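PDB 2WLX: thiosulfate sulfurtransferase YnjE from Escherichia coli, which catalyses the transfer of sulfur from thiosulfate to cyanide, forming thiocyanate and sulfite, by way of a cysteine persulfide intermediate. Local coordinates for residues 6-11 / 100-105; 320-325 / 351-356. All blocks are in the same frame, centred on the assembly; numbering follows the deposited sequence.

Contact 1 of 2, residues 6-11 / 100-105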
loop_
_atom_site.group_PDB
_atom_site.type_symbol
_atom_site.label_atom_id
_atom_site.label_comp_id
_atom_site.label_asym_id
_atom_site.label_seq_id
_atom_site.Cartn_x
_atom_site.Cartn_y
_atom_site.Cartn_z
ATOM N N LEU A 6 3.929 -6.443 34.019
ATOM C CA LEU A 6 5.019 -6.713 33.060
ATOM C C LEU A 6 6.174 -7.489 33.676
ATOM O O LEU A 6 6.491 -7.300 34.852
ATOM C CB LEU A 6 5.575 -5.401 32.509
ATOM C CG LEU A 6 4.703 -4.617 31.547
ATOM C CD1 LEU A 6 5.407 -3.306 31.258
ATOM C CD2 LEU A 6 4.407 -5.394 30.261
ATOM N N ALA A 7 6.819 -8.349 32.898
ATOM C CA ALA A 7 8.080 -8.949 33.350
ATOM C C ALA A 7 9.201 -7.873 33.401
ATOM O O ALA A 7 8.973 -6.698 33.045
ATOM C CB ALA A 7 8.465 -10.097 32.472
ATOM N N LYS A 8 10.361 -8.269 33.936
ATOM C CA LYS A 8 11.589 -7.455 33.986
ATOM C C LYS A 8 11.876 -6.720 32.661
ATOM O O LYS A 8 11.961 -7.353 31.617
ATOM C CB LYS A 8 12.776 -8.403 34.275
ATOM C CG LYS A 8 12.977 -9.535 33.158
ATOM C CD LYS A 8 13.822 -10.785 33.595
ATOM C CE LYS A 8 14.422 -11.554 32.364
ATOM N NZ LYS A 8 15.757 -11.003 31.914
ATOM N N PRO A 9 12.033 -5.392 32.687
ATOM C CA PRO A 9 12.378 -4.727 31.419
ATOM C C PRO A 9 13.613 -5.331 30.767
ATOM O O PRO A 9 14.429 -5.980 31.438
ATOM C CB PRO A 9 12.639 -3.262 31.831
ATOM C CG PRO A 9 12.595 -3.269 33.295
ATOM C CD PRO A 9 11.767 -4.402 33.734
ATOM N N LEU A 10 13.714 -5.155 29.450
ATOM C CA LEU A 10 14.819 -5.711 28.687
ATOM C C LEU A 10 15.327 -4.625 27.768
ATOM O O LEU A 10 14.521 -3.839 27.219
ATOM C CB LEU A 10 14.355 -6.929 27.880
ATOM C CG LEU A 10 13.972 -8.220 28.623
ATOM C CD1 LEU A 10 13.136 -9.145 27.780
ATOM C CD2 LEU A 10 15.228 -8.940 29.102
ATOM N N THR A 11 16.664 -4.550 27.647
ATOM C CA THR A 11 17.290 -3.743 26.603
ATOM C C THR A 11 17.253 -4.571 25.296
ATOM O O THR A 11 17.030 -5.793 25.330
ATOM C CB THR A 11 18.779 -3.462 26.895
ATOM O OG1 THR A 11 19.430 -4.735 27.026
ATOM C CG2 THR A 11 19.026 -2.531 28.171
ATOM N N LEU A 100 0.626 -15.457 25.825
ATOM C CA LEU A 100 2.046 -15.189 25.862
ATOM C C LEU A 100 2.389 -14.976 27.310
ATOM O O LEU A 100 1.671 -14.282 27.995
ATOM C CB LEU A 100 2.450 -13.939 25.079
ATOM C CG LEU A 100 2.455 -14.055 23.579
ATOM C CD1 LEU A 100 1.060 -13.982 23.051
ATOM C CD2 LEU A 100 3.292 -12.894 23.023
ATOM N N THR A 101 3.508 -15.543 27.759
ATOM C CA THR A 101 3.844 -15.578 29.208
ATOM C C THR A 101 5.087 -14.770 29.639
ATOM O O THR A 101 5.436 -14.728 30.825
ATOM C CB THR A 101 4.042 -17.055 29.656
ATOM O OG1 THR A 101 5.281 -17.556 29.155
ATOM C CG2 THR A 101 2.916 -17.942 29.122
ATOM N N HIS A 102 5.797 -14.166 28.695
ATOM C CA HIS A 102 6.965 -13.380 29.027
ATOM C C HIS A 102 6.888 -12.037 28.286
ATOM O O HIS A 102 7.489 -11.872 27.246
ATOM C CB HIS A 102 8.269 -14.140 28.715
ATOM C CG HIS A 102 9.496 -13.451 29.263
ATOM N ND1 HIS A 102 9.651 -12.076 29.238
ATOM C CD2 HIS A 102 10.604 -13.932 29.884
ATOM C CE1 HIS A 102 10.793 -11.740 29.821
ATOM N NE2 HIS A 102 11.390 -12.845 30.227
ATOM N N ILE A 103 6.097 -11.108 28.824
ATOM C CA ILE A 103 5.884 -9.793 28.213
ATOM C C ILE A 103 6.552 -8.726 29.045
ATOM O O ILE A 103 6.202 -8.567 30.210
ATOM C CB ILE A 103 4.381 -9.455 28.113
ATOM C CG1 ILE A 103 3.680 -10.533 27.273
ATOM C CG2 ILE A 103 4.151 -8.048 27.503
ATOM C CD1 ILE A 103 2.175 -10.668 27.567
ATOM N N SER A 104 7.502 -8.007 28.427
ATOM C CA SER A 104 8.300 -6.915 29.048
ATOM C C SER A 104 8.234 -5.602 28.235
ATOM O O SER A 104 7.789 -5.571 27.072
ATOM C CB SER A 104 9.790 -7.286 29.072
ATOM O OG SER A 104 10.069 -8.483 29.772
ATOM N N ILE A 105 8.753 -4.529 28.814
ATOM C CA ILE A 105 9.042 -3.314 28.058
ATOM C C ILE A 105 10.462 -3.379 27.472
ATOM O O ILE A 105 11.367 -3.913 28.097
ATOM C CB ILE A 105 8.905 -2.067 28.915
ATOM C CG1 ILE A 105 8.628 -0.842 28.062
ATOM C CG2 ILE A 105 10.144 -1.770 29.799
ATOM C CD1 ILE A 105 7.322 -0.140 28.508
HETATM O O HOH W 1 9.038 -4.457 31.540
#
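Ala-7 and Leu-10 give their backbone N-H groups to Ile-103 and Ile-105. Through them the N-terminal loop that leads into helix 12-17 crosses strand 103-105, an outermost strand of the parallel sheet in the first rhodanese repeat, at a steep angle and is pinned to it at two points. Ala-7 N reaches Ile-103 O at 2.8 Å, while the bond from Leu-10 N to Ile-105 O, 3.0 Å, is nearly straight at the hydrogen (168°). Between these two bonds a water takes over: it donates to Ala-7 O at 2.7 Å and accepts from Ile-105 N, bridging where the backbones do not pair directly. On its other side the strand bonds to strand 79-82, through Ser-104 with Val-79 and Leu-81.

Ser-104 adds a side-chain bond. Its small hydroxyl faces Lys-8 O, and OG donates to it at 2.9 Å, coming from above the carbonyl plane. The methyl of Ala-7, which points toward the strand, fits closely beside Ser-104 OG at 3.5 Å and Ile-103 O.

Apolar contacts flank the bonds. Leu-6 crosses Ile-103 at about a right angle, with Leu-6 CD2 against Ile-103 CG2 at 3.8 Å, and both side chains also rest on Lys-92 of helix 85-97. Pro-9 has no N-H to place, and its phi of -54° suits the extended chain; its CB lies against Ile-105 CG2.

His-102 has CG anti to its N (chi1 -170°), which brings the imidazole toward Ala-7, Lys-8 and Leu-10. Ala-7 CB and Leu-10 CD1 approach it obliquely near CE1, and Lys-8 CE meets the ring edge in plane, 3.9 Å from His-102 NE2.

Contact 2 of 2, residues 320-325 / 351-356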
loop_
_atom_site.group_PDB
_atom_site.type_symbol
_atom_site.label_atom_id
_atom_site.label_comp_id
_atom_site.label_asym_id
_atom_site.label_seq_id
_atom_site.Cartn_x
_atom_site.Cartn_y
_atom_site.Cartn_z
ATOM N N TRP A 320 1.356 -16.228 -8.020
ATOM C CA TRP A 320 0.353 -15.573 -7.203
ATOM C C TRP A 320 0.968 -14.616 -6.176
ATOM O O TRP A 320 1.778 -14.994 -5.342
ATOM C CB TRP A 320 -0.497 -16.589 -6.470
ATOM C CG TRP A 320 -1.719 -16.036 -5.791
ATOM C CD1 TRP A 320 -2.626 -15.203 -6.308
ATOM C CD2 TRP A 320 -2.174 -16.357 -4.471
ATOM N NE1 TRP A 320 -3.643 -14.979 -5.418
ATOM C CE2 TRP A 320 -3.380 -15.675 -4.272
ATOM C CE3 TRP A 320 -1.690 -17.195 -3.457
ATOM C CZ2 TRP A 320 -4.105 -15.756 -3.063
ATOM C CZ3 TRP A 320 -2.386 -17.258 -2.256
ATOM C CH2 TRP A 320 -3.586 -16.553 -2.079
ATOM N N GLY A 321 0.496 -13.366 -6.199
ATOM C CA GLY A 321 1.005 -12.373 -5.250
ATOM C C GLY A 321 0.111 -12.117 -4.049
ATOM O O GLY A 321 0.366 -11.151 -3.303
ATOM N N HIS A 322 -0.929 -12.960 -3.856
ATOM C CA HIS A 322 -1.988 -12.671 -2.879
ATOM C C HIS A 322 -2.777 -11.429 -3.283
ATOM O O HIS A 322 -2.410 -10.737 -4.267
ATOM C CB HIS A 322 -1.412 -12.551 -1.451
ATOM C CG HIS A 322 -0.973 -13.868 -0.870
ATOM N ND1 HIS A 322 -1.663 -14.517 0.146
ATOM C CD2 HIS A 322 0.062 -14.675 -1.189
ATOM C CE1 HIS A 322 -1.049 -15.656 0.433
ATOM N NE2 HIS A 322 -0.001 -15.771 -0.356
ATOM N N ALA A 323 -3.879 -11.180 -2.598
ATOM C CA ALA A 323 -4.664 -10.010 -2.867
ATOM C C ALA A 323 -5.787 -9.784 -1.832
ATOM O O ALA A 323 -5.607 -9.043 -0.847
ATOM C CB ALA A 323 -5.218 -10.059 -4.278
ATOM N N GLY A 324 -6.936 -10.436 -2.033
ATOM C CA GLY A 324 -8.059 -10.309 -1.109
ATOM C C GLY A 324 -9.101 -11.385 -1.335
ATOM O O GLY A 324 -8.903 -12.285 -2.113
ATOM N N SER A 325 -10.235 -11.246 -0.702
ATOM C CA SER A 325 -11.235 -12.315 -0.677
ATOM C C SER A 325 -12.069 -12.402 -1.993
ATOM O O SER A 325 -12.646 -13.449 -2.314
ATOM C CB SER A 325 -12.136 -12.056 0.499
ATOM O OG SER A 325 -12.723 -10.782 0.324
ATOM N N LYS A 351 7.935 -13.744 -1.363
ATOM C CA LYS A 351 9.068 -14.705 -1.431
ATOM C C LYS A 351 8.667 -16.192 -1.447
ATOM O O LYS A 351 9.318 -17.002 -2.148
ATOM C CB LYS A 351 10.050 -14.494 -0.274
ATOM C CG LYS A 351 11.336 -15.356 -0.332
ATOM C CD LYS A 351 11.988 -15.444 1.053
ATOM C CE LYS A 351 13.419 -16.047 1.005
ATOM N NZ LYS A 351 13.830 -16.579 2.353
ATOM N N ALA A 352 7.657 -16.553 -0.663
ATOM C CA ALA A 352 7.105 -17.929 -0.649
ATOM C C ALA A 352 6.622 -18.395 -2.036
ATOM O O ALA A 352 6.611 -19.593 -2.349
ATOM C CB ALA A 352 5.941 -18.044 0.372
ATOM N N TRP A 353 6.251 -17.438 -2.873
ATOM C CA TRP A 353 5.837 -17.722 -4.250
ATOM C C TRP A 353 6.864 -17.311 -5.296
ATOM O O TRP A 353 6.511 -17.078 -6.473
ATOM C CB TRP A 353 4.543 -17.012 -4.534
ATOM C CG TRP A 353 3.358 -17.812 -4.197
ATOM C CD1 TRP A 353 2.734 -17.891 -2.977
ATOM C CD2 TRP A 353 2.631 -18.649 -5.086
ATOM N NE1 TRP A 353 1.654 -18.728 -3.066
ATOM C CE2 TRP A 353 1.559 -19.203 -4.351
ATOM C CE3 TRP A 353 2.774 -18.984 -6.436
ATOM C CZ2 TRP A 353 0.636 -20.090 -4.921
ATOM C CZ3 TRP A 353 1.843 -19.865 -7.007
ATOM C CH2 TRP A 353 0.785 -20.386 -6.246
ATOM N N ASN A 354 8.119 -17.219 -4.870
ATOM C CA ASN A 354 9.226 -16.917 -5.748
ATOM C C ASN A 354 9.208 -15.517 -6.384
ATOM O O ASN A 354 9.648 -15.344 -7.550
ATOM C CB ASN A 354 9.306 -17.982 -6.857
ATOM C CG ASN A 354 10.694 -18.166 -7.334
ATOM O OD1 ASN A 354 11.623 -17.826 -6.619
ATOM N ND2 ASN A 354 10.869 -18.700 -8.551
ATOM N N ILE A 355 8.661 -14.544 -5.648
ATOM C CA ILE A 355 8.629 -13.138 -6.084
ATOM C C ILE A 355 9.579 -12.355 -5.184
ATOM O O ILE A 355 9.477 -12.425 -3.921
ATOM C CB ILE A 355 7.217 -12.579 -6.017
ATOM C CG1 ILE A 355 6.250 -13.459 -6.863
ATOM C CG2 ILE A 355 7.199 -11.138 -6.477
ATOM C CD1 ILE A 355 4.786 -13.287 -6.493
ATOM N N LYS A 356 10.543 -11.664 -5.816
ATOM C CA LYS A 356 11.682 -11.091 -5.099
ATOM C C LYS A 356 12.149 -9.766 -5.686
ATOM O O LYS A 356 12.074 -9.549 -6.928
ATOM C CB LYS A 356 12.844 -12.082 -5.063
ATOM C CG LYS A 356 12.450 -13.434 -4.577
ATOM C CD LYS A 356 13.576 -14.433 -4.832
ATOM C CE LYS A 356 13.315 -15.720 -4.116
ATOM N NZ LYS A 356 14.273 -16.783 -4.468
#
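The indole of Trp-353 presents one face to Trp-320, whose CB sits over the centre of the six-membered ring, 3.8 Å from the centroid and only 2° off the normal, a CH-pi contact. Trp-320 O lies over the same face, 3.4 Å from Trp-353 CG; the broad indole can take both CB and the carbonyl. The Trp-320 ring turns its edge to this face: the planes stand at 78° in an offset edge-to-face pair, with Trp-320 CE3 3.7 Å from Trp-353 NE1. With CG of Trp-320 anti to the backbone N (chi1 -169°), the benzo edge at CE3 can come to the five-membered ring of Trp-353. One face of the Trp-320 ring receives the backbone N of His-322, offset toward the rim, and Trp-320 CZ3 stands over the centre of the His-322 ring, making an aromatic cluster of three.

The cluster joins the end of strand 319-320, outermost in the parallel sheet of the third rhodanese repeat, to the turn after helix 343-351. That helix ends in a Schellman motif: Asn-354, the C-prime residue at positive phi, gives its N-H to Lys-351 O at 3.0 Å, and Ile-355 N-H bonds to Trp-350 O. Ile-355 points toward the other segment, and its longer branch, through CG1, brings CD1 to 3.6 Å from Trp-320 O and near Gly-321 CA. Trp-320 NE1 hydrogen-bonds to Arg-294 O, and its side chain lies about 4 Å from a bound HEPES buffer molecule.

How the contacts relate
Contact 1 closes before contact 2 opens, so the two follow one another along the chain without interleaving. Their centres are 34 Å apart and their nearest atoms about 23 Å, and they share no helix, strand or sheet: contact 1 belongs to the four-stranded parallel sheet of the first rhodanese repeat, contact 2 to the five-stranded one of the third, with the second repeat between them in sequence. Each involves an outermost strand, 103-105 or 319-320. Only contact 2 is near the substrate site, inferred by similarity: the side chains of Trp-320 and Arg-370 are about 8 Å apart. The persulfide cysteine, Cys-365, also belongs to the third repeat; contact 1 is structural packing far from it.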